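Local coordinates for protein probable phospholipase A2 homolog 2 (Oryza sativa, PDB 2WG9) that probably catalyses the calcium-dependent hydrolysis of the 2-acyl ester of phosphoglycerides, releasing a lysophospholipid and a free fatty acid, at residues G37-I42 / C59-D64. Numbering follows the deposited sequence.
Sequences GKYCGI and CCMVHD. With CA (calcium ion), chain C; OCA (octanoic acid (caprylic acid)), chain D.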
loop_
_atom_site.group_PDB
_atom_site.type_symbol
_atom_site.label_atom_id
_atom_site.label_comp_id
_atom_site.label_asym_id
_atom_site.label_seq_id
_atom_site.Cartn_x
_atom_site.Cartn_y
_atom_site.Cartn_z
ATOM N N GLY A 37 2.354 8.479 2.977
ATOM C CA GLY A 37 3.778 8.152 3.005
ATOM C C GLY A 37 4.342 8.267 1.600
ATOM O O GLY A 37 3.886 9.108 0.816
ATOM N N LYS A 38 5.327 7.427 1.284
ATOM C CA LYS A 38 5.939 7.407 -0.046
ATOM C C LYS A 38 5.364 6.277 -0.906
ATOM O O LYS A 38 5.589 6.249 -2.121
ATOM C CB LYS A 38 7.469 7.244 0.055
ATOM C CG LYS A 38 8.219 8.413 0.685
ATOM C CD LYS A 38 9.653 7.998 1.019
ATOM C CE LYS A 38 10.389 9.042 1.844
ATOM N NZ LYS A 38 11.809 8.618 2.147
ATOM N N TYR A 39 4.623 5.354 -0.275
ATOM C CA TYR A 39 4.228 4.088 -0.919
ATOM C C TYR A 39 2.721 3.759 -0.954
ATOM O O TYR A 39 2.277 3.048 -1.847
ATOM C CB TYR A 39 4.987 2.898 -0.288
ATOM C CG TYR A 39 6.486 2.922 -0.520
ATOM C CD1 TYR A 39 7.353 3.500 0.414
ATOM C CD2 TYR A 39 7.038 2.363 -1.675
ATOM C CE1 TYR A 39 8.742 3.518 0.195
ATOM C CE2 TYR A 39 8.422 2.386 -1.905
ATOM C CZ TYR A 39 9.263 2.966 -0.972
ATOM O OH TYR A 39 10.628 2.983 -1.202
ATOM N N CYS A 40 1.943 4.238 0.017
ATOM C CA CYS A 40 0.524 3.852 0.097
ATOM C C CYS A 40 -0.353 4.653 -0.868
ATOM O O CYS A 40 -0.507 5.868 -0.736
ATOM C CB CYS A 40 -0.019 3.969 1.529
ATOM S SG CYS A 40 0.727 2.880 2.771
ATOM N N GLY A 41 -0.932 3.953 -1.836
ATOM C CA GLY A 41 -1.809 4.575 -2.817
ATOM C C GLY A 41 -1.749 3.833 -4.134
ATOM O O GLY A 41 -0.757 3.173 -4.450
ATOM N N ILE A 42 -2.818 3.943 -4.910
ATOM C CA ILE A 42 -2.901 3.290 -6.209
ATOM C C ILE A 42 -2.036 4.051 -7.211
ATOM O O ILE A 42 -2.094 5.278 -7.282
ATOM C CB ILE A 42 -4.378 3.189 -6.684
ATOM C CG1 ILE A 42 -5.198 2.375 -5.668
ATOM C CG2 ILE A 42 -4.465 2.567 -8.092
ATOM C CD1 ILE A 42 -6.718 2.531 -5.795
ATOM N N CYS A 59 4.465 -1.380 5.060
ATOM C CA CYS A 59 3.565 -2.416 4.539
ATOM C C CYS A 59 3.302 -2.205 3.048
ATOM O O CYS A 59 3.364 -3.150 2.257
ATOM C CB CYS A 59 2.230 -2.433 5.299
ATOM S SG CYS A 59 2.339 -2.894 7.027
ATOM N N CYS A 60 3.010 -0.962 2.673
ATOM C CA CYS A 60 2.770 -0.615 1.273
ATOM C C CYS A 60 4.003 -0.777 0.389
ATOM O O CYS A 60 3.894 -1.235 -0.763
ATOM C CB CYS A 60 2.238 0.813 1.170
ATOM S SG CYS A 60 0.636 1.024 1.969
ATOM N N MET A 61 5.168 -0.402 0.916
ATOM C CA MET A 61 6.431 -0.598 0.194
ATOM C C MET A 61 6.616 -2.053 -0.224
ATOM O O MET A 61 6.911 -2.337 -1.389
ATOM C CB MET A 61 7.624 -0.139 1.033
ATOM C CG MET A 61 8.971 -0.395 0.360
ATOM S SD MET A 61 10.333 -0.042 1.467
ATOM C CE MET A 61 11.721 -0.062 0.310
ATOM N N VAL A 62 6.440 -2.972 0.725
ATOM C CA VAL A 62 6.539 -4.410 0.422
ATOM C C VAL A 62 5.512 -4.814 -0.632
ATOM O O VAL A 62 5.827 -5.557 -1.571
ATOM C CB VAL A 62 6.363 -5.287 1.689
ATOM C CG1 VAL A 62 6.214 -6.763 1.320
ATOM C CG2 VAL A 62 7.537 -5.108 2.636
ATOM N N HIS A 63 4.284 -4.322 -0.475
ATOM C CA HIS A 63 3.208 -4.673 -1.403
ATOM C C HIS A 63 3.510 -4.233 -2.836
ATOM O O HIS A 63 3.314 -5.004 -3.774
ATOM C CB HIS A 63 1.867 -4.091 -0.942
ATOM C CG HIS A 63 0.739 -4.366 -1.887
ATOM N ND1 HIS A 63 0.438 -3.534 -2.944
ATOM C CD2 HIS A 63 -0.155 -5.381 -1.940
ATOM C CE1 HIS A 63 -0.593 -4.028 -3.610
ATOM N NE2 HIS A 63 -0.973 -5.146 -3.017
ATOM N N ASP A 64 3.959 -2.993 -3.000
ATOM C CA ASP A 64 4.229 -2.432 -4.329
ATOM C C ASP A 64 5.281 -3.243 -5.073
ATOM O O ASP A 64 5.123 -3.557 -6.256
ATOM C CB ASP A 64 4.646 -0.967 -4.217
ATOM C CG ASP A 64 3.498 -0.071 -3.794
ATOM O OD1 ASP A 64 2.381 -0.591 -3.588
ATOM O OD2 ASP A 64 3.701 1.148 -3.658
HETATM CA CA CA C . 1.522 2.248 -3.818
HETATM C C1 OCA D . -0.130 0.043 -1.605
HETATM C C2 OCA D . -1.421 -0.133 -0.802
HETATM C C3 OCA D . -2.485 -0.882 -1.601
HETATM C C4 OCA D . -3.114 -0.021 -2.700
HETATM C C5 OCA D . -3.886 1.185 -2.142
HETATM C C6 OCA D . -5.331 0.821 -1.811
HETATM C C7 OCA D . -6.253 2.032 -1.970
HETATM C C8 OCA D . -6.740 2.525 -0.604
HETATM O O1 OCA D . 0.003 1.100 -2.254
HETATM O O2 OCA D . 0.702 -0.884 -1.543
HETATM O O HOH W 1 1.219 1.534 -6.090
#
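Tyr39 lays one face of its ring along Met61, the two side chains running side by side in the same direction. CB of Met61 stands over the middle of the ring, 3.6 Å from the Tyr39 centroid and 10° off the normal, a CH-pi contact. With CG anti to its backbone N (chi1 177°) and the chain extended beyond, Met61 follows the ring outward: its CG reaches CZ, its SD makes an oblique Met-aromatic contact, and its CE ends 3.6 Å from the Tyr39 OH, which is hydrogen-bonded to the carbonyl of Glu50. At the root of the ring, CB of Tyr39 packs on CB of Cys60, and the neighbouring disulfide, Cys40 SG to Cys60 SG at 2.0 Å with a chi3 of 94°, ties loop to helix covalently.

Beyond it lies the calcium site of secretory phospholipases A2. Tyr39 O and Asp64 OD2 sit 3.0 Å apart, not hydrogen-bonded but both binding calcium, with Gly41 O, Tyr44 O, a water and O1 of the bound octanoic acid; OD2 is also hydrogen-bonded to Ser45 OG. Gly41 N donates a nearly straight bond to that same O1 (3.0 Å), while ND1 of His63, the predicted active-site histidine, lies 3.0 Å from the ligand's O2.

The calcium-binding loop follows strand 35-37 and packs against helix 55-68, which in turn meets helix 77-88 through Cys59 and His63 on Leu83.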